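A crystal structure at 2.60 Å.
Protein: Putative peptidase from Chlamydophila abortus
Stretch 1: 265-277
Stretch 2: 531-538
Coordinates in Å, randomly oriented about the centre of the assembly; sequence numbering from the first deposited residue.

Stretch 1, residues 265-277: SCLQAALYHNNIP
Stretch 2 (531-538) YNFYVYQY

The two stretches, at least 260 residues apart in the chain wherever they touch, meet mainly through apolar packing; the contact buries 349 Å², both sides summed, with no hydrogen bond between them. Stretch 1 opens with Ser265 in an extended conformation (phi/psi 179/166) at the N-cap of a helix that begins at Cys266. With chi1 at 67° (p), Ser265 OG accepts a weak capping bond from Gln268 N at 3.3 Å. Helical hydrogen bonds follow, including Ala270 N to Cys266 O at 2.9 Å and Leu271 N to Leu267 O at 2.8 Å. A type I turn from Tyr272 to Asn275 then reverses the chain; Asn275 adopts a left-handed conformation (56/47), and Ile276 N returns to Leu271 O at 2.8 Å.

In stretch 2, Asn532 (79/45) and Phe533 (50/53) both have positive phi, after which the backbone leads into the helix that includes Gln537 and Tyr538. The nearest CA atoms across the stretches are those of Ala270 and Phe533, 6.4 Å apart. Such proximity suits the small alanine: Ala270 CB points toward stretch 2 and lies 3.7 Å from Phe533 CB.

Phe533 is the centre of the contact, with 83 Å² covered. Its CA-to-CB bond points toward the helix, and chi1 of -67° (m) with chi2 of 103° lays the ring alongside Cys266 and Leu267. Leu267, in the t,p rotamer (chi1 -179°, chi2 67°), places CD1 over one ring face, 4.1 Å from the centroid of the Phe533 ring and 28° off its normal, a CH-pi contact in which Leu267 CD1 comes within 3.7 Å of Phe533 CD2. Cys266, chi1 -55° (m), brings CB to 4.0 Å from Phe533 CE1, a compact apolar neighbour of the ring.

Tyr536 forms the second point of attachment. Its CA-to-CB bond points toward stretch 1, and chi1 of 83° (p) with chi2 of 106° places the phenol end against aliphatic groups. Leu271, in the m,t rotamer (-69°, -163°), starts sideways but its end comes nearer, setting CD2 3.6 Å from Tyr536 CZ and 3.2 Å from Tyr536 OH. The CA-to-CB bond of Ile276 points toward stretch 2; chi1 is -45° (m), chi2 an off-well -92°, and CG1 is 3.9 Å from Tyr536 OH. Cys266, Leu267, Leu271, Ile276, Phe533 and Tyr536 are all buried, in keeping with their largely apolar contacts.

Polar side chains approach without bonding. Gln537 (chi1 -45°, m; chi2 -178°, t; chi3 -10°) extends NE2 to 4.1 Å from OD1 of Asn274 (chi1 -83°, m; chi2 148°), too far for a hydrogen bond. Asn532 starts sideways, but chi1 of -142° (off-well) and chi2 of 38° leave OD1 4.3 Å from Ala270 CB.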

# COMPACT_ATOMS: atom_id res chain seq x y z
N SER A 265 -1.09 15.68 -19.35
CA SER A 265 0.15 15.46 -18.62
C SER A 265 0.06 14.06 -18.05
O SER A 265 -1.03 13.49 -18.02
CB SER A 265 0.30 16.46 -17.49
OG SER A 265 -0.69 16.19 -16.53
N CYS A 266 1.18 13.52 -17.58
CA CYS A 266 1.21 12.13 -17.10
C CYS A 266 0.54 12.02 -15.76
O CYS A 266 -0.12 11.01 -15.47
CB CYS A 266 2.64 11.63 -17.01
SG CYS A 266 3.53 11.82 -18.55
N LEU A 267 0.73 13.06 -14.94
CA LEU A 267 0.04 13.17 -13.67
C LEU A 267 -1.47 13.00 -13.83
O LEU A 267 -2.08 12.19 -13.12
CB LEU A 267 0.34 14.52 -13.01
CG LEU A 267 -0.30 14.74 -11.63
CD1 LEU A 267 0.25 13.81 -10.53
CD2 LEU A 267 -0.11 16.18 -11.24
N GLN A 268 -2.07 13.72 -14.78
CA GLN A 268 -3.53 13.63 -14.98
C GLN A 268 -3.89 12.26 -15.44
O GLN A 268 -4.93 11.73 -15.07
CB GLN A 268 -4.05 14.65 -15.99
CG GLN A 268 -3.99 16.10 -15.50
CD GLN A 268 -4.74 17.09 -16.41
OE1 GLN A 268 -4.72 16.97 -17.64
NE2 GLN A 268 -5.38 18.09 -15.79
N ALA A 269 -3.02 11.67 -16.25
CA ALA A 269 -3.23 10.30 -16.72
C ALA A 269 -3.31 9.33 -15.54
O ALA A 269 -4.15 8.45 -15.51
CB ALA A 269 -2.14 9.86 -17.71
N ALA A 270 -2.42 9.51 -14.58
CA ALA A 270 -2.36 8.63 -13.41
C ALA A 270 -3.44 8.92 -12.37
O ALA A 270 -3.85 8.03 -11.64
CB ALA A 270 -0.98 8.72 -12.77
N LEU A 271 -3.89 10.16 -12.29
CA LEU A 271 -4.82 10.56 -11.23
C LEU A 271 -6.27 10.36 -11.61
O LEU A 271 -7.18 10.48 -10.78
CB LEU A 271 -4.61 12.03 -10.86
CG LEU A 271 -3.31 12.43 -10.16
CD1 LEU A 271 -3.51 13.79 -9.54
CD2 LEU A 271 -2.93 11.46 -9.09
N TYR A 272 -6.50 10.05 -12.87
CA TYR A 272 -7.85 10.03 -13.41
C TYR A 272 -8.69 8.88 -12.87
O TYR A 272 -9.83 9.06 -12.46
CB TYR A 272 -7.81 9.98 -14.94
CG TYR A 272 -9.14 10.23 -15.59
CD1 TYR A 272 -9.73 11.50 -15.59
CD2 TYR A 272 -9.83 9.18 -16.20
CE1 TYR A 272 -10.96 11.72 -16.19
CE2 TYR A 272 -11.05 9.39 -16.82
CZ TYR A 272 -11.62 10.65 -16.82
OH TYR A 272 -12.84 10.82 -17.45
N HIS A 273 -8.11 7.68 -12.89
CA HIS A 273 -8.80 6.51 -12.43
C HIS A 273 -9.52 6.80 -11.11
O HIS A 273 -10.72 6.57 -10.97
CB HIS A 273 -7.80 5.35 -12.26
CG HIS A 273 -8.42 4.08 -11.74
ND1 HIS A 273 -9.59 3.55 -12.26
CD2 HIS A 273 -8.03 3.24 -10.75
CE1 HIS A 273 -9.89 2.44 -11.61
NE2 HIS A 273 -8.96 2.23 -10.69
N ASN A 274 -8.79 7.33 -10.15
CA ASN A 274 -9.33 7.63 -8.83
C ASN A 274 -9.97 9.00 -8.76
O ASN A 274 -10.38 9.44 -7.68
CB ASN A 274 -8.22 7.58 -7.80
CG ASN A 274 -7.95 6.19 -7.34
OD1 ASN A 274 -6.80 5.85 -7.01
ND2 ASN A 274 -8.99 5.36 -7.28
N ASN A 275 -10.04 9.68 -9.90
CA ASN A 275 -10.63 11.00 -9.96
C ASN A 275 -10.00 12.01 -8.99
O ASN A 275 -10.70 12.73 -8.29
CB ASN A 275 -12.10 10.90 -9.65
CG ASN A 275 -12.82 12.14 -10.06
OD1 ASN A 275 -12.28 12.94 -10.83
ND2 ASN A 275 -14.04 12.33 -9.56
N ILE A 276 -8.67 12.08 -8.96
CA ILE A 276 -8.01 13.01 -8.07
C ILE A 276 -7.61 14.29 -8.83
O ILE A 276 -7.00 14.23 -9.90
CB ILE A 276 -6.76 12.37 -7.48
CG1 ILE A 276 -7.09 10.94 -7.01
CG2 ILE A 276 -6.15 13.26 -6.37
CD1 ILE A 276 -7.50 10.84 -5.61
N PRO A 277 -7.98 15.46 -8.28
CA PRO A 277 -7.58 16.71 -8.92
C PRO A 277 -6.08 16.88 -8.77
O PRO A 277 -5.54 16.59 -7.70
CB PRO A 277 -8.33 17.79 -8.11
CG PRO A 277 -9.33 17.06 -7.30
CD PRO A 277 -8.78 15.69 -7.07
N TYR A 531 7.40 4.04 -10.11
CA TYR A 531 6.94 5.05 -11.03
C TYR A 531 5.48 4.86 -11.55
O TYR A 531 4.84 3.81 -11.42
CB TYR A 531 8.00 5.33 -12.12
CG TYR A 531 9.27 5.88 -11.51
CD1 TYR A 531 9.58 7.22 -11.62
CD2 TYR A 531 10.13 5.09 -10.78
CE1 TYR A 531 10.73 7.76 -11.05
CE2 TYR A 531 11.30 5.62 -10.21
CZ TYR A 531 11.58 6.97 -10.36
OH TYR A 531 12.71 7.57 -9.82
N ASN A 532 4.99 5.95 -12.12
CA ASN A 532 3.57 6.16 -12.37
C ASN A 532 2.79 6.60 -11.12
O ASN A 532 1.73 6.10 -10.81
CB ASN A 532 2.91 4.99 -13.09
CG ASN A 532 1.87 5.46 -14.10
OD1 ASN A 532 2.05 6.48 -14.78
ND2 ASN A 532 0.77 4.73 -14.19
N PHE A 533 3.37 7.55 -10.41
CA PHE A 533 2.63 8.36 -9.49
C PHE A 533 1.75 7.58 -8.53
O PHE A 533 0.56 7.85 -8.41
CB PHE A 533 1.74 9.31 -10.27
CG PHE A 533 2.50 10.34 -11.05
CD1 PHE A 533 2.67 10.21 -12.42
CD2 PHE A 533 3.05 11.45 -10.41
CE1 PHE A 533 3.38 11.14 -13.13
CE2 PHE A 533 3.75 12.40 -11.12
CZ PHE A 533 3.91 12.25 -12.48
N TYR A 534 2.32 6.62 -7.82
CA TYR A 534 1.50 6.01 -6.80
C TYR A 534 2.06 6.27 -5.41
O TYR A 534 1.31 6.32 -4.43
CB TYR A 534 1.23 4.52 -7.10
CG TYR A 534 2.24 3.55 -6.57
CD1 TYR A 534 2.08 3.00 -5.30
CD2 TYR A 534 3.33 3.15 -7.35
CE1 TYR A 534 2.99 2.10 -4.77
CE2 TYR A 534 4.29 2.22 -6.87
N VAL A 535 3.37 6.49 -5.35
CA VAL A 535 4.04 6.81 -4.09
C VAL A 535 3.39 7.92 -3.23
O VAL A 535 3.31 7.79 -2.00
CB VAL A 535 5.56 7.03 -4.30
CG1 VAL A 535 6.14 7.91 -3.25
CG2 VAL A 535 6.28 5.69 -4.29
N TYR A 536 2.89 8.99 -3.85
CA TYR A 536 2.19 10.01 -3.05
C TYR A 536 1.10 9.40 -2.17
O TYR A 536 0.85 9.89 -1.07
CB TYR A 536 1.64 11.15 -3.92
CG TYR A 536 0.31 10.86 -4.56
CD1 TYR A 536 -0.85 11.46 -4.08
CD2 TYR A 536 0.21 9.98 -5.64
CE1 TYR A 536 -2.10 11.18 -4.67
CE2 TYR A 536 -1.01 9.69 -6.22
CZ TYR A 536 -2.17 10.29 -5.73
OH TYR A 536 -3.39 10.01 -6.30
N GLN A 537 0.49 8.30 -2.63
CA GLN A 537 -0.58 7.67 -1.85
C GLN A 537 -0.11 7.15 -0.50
O GLN A 537 -0.91 6.94 0.40
CB GLN A 537 -1.26 6.54 -2.62
CG GLN A 537 -1.59 6.85 -4.06
CD GLN A 537 -2.30 5.69 -4.75
OE1 GLN A 537 -2.36 4.60 -4.21
NE2 GLN A 537 -2.83 5.93 -5.93
N TYR A 538 1.19 6.92 -0.34
CA TYR A 538 1.67 6.49 0.99
C TYR A 538 1.49 7.62 1.97
O TYR A 538 1.05 7.44 3.09
CB TYR A 538 3.15 6.10 0.96
CG TYR A 538 3.45 4.83 0.18
CD1 TYR A 538 2.46 3.87 -0.05
CD2 TYR A 538 4.73 4.59 -0.31
CE1 TYR A 538 2.74 2.70 -0.76
CE2 TYR A 538 5.02 3.42 -1.01
CZ TYR A 538 4.03 2.49 -1.23
OH TYR A 538 4.33 1.35 -1.93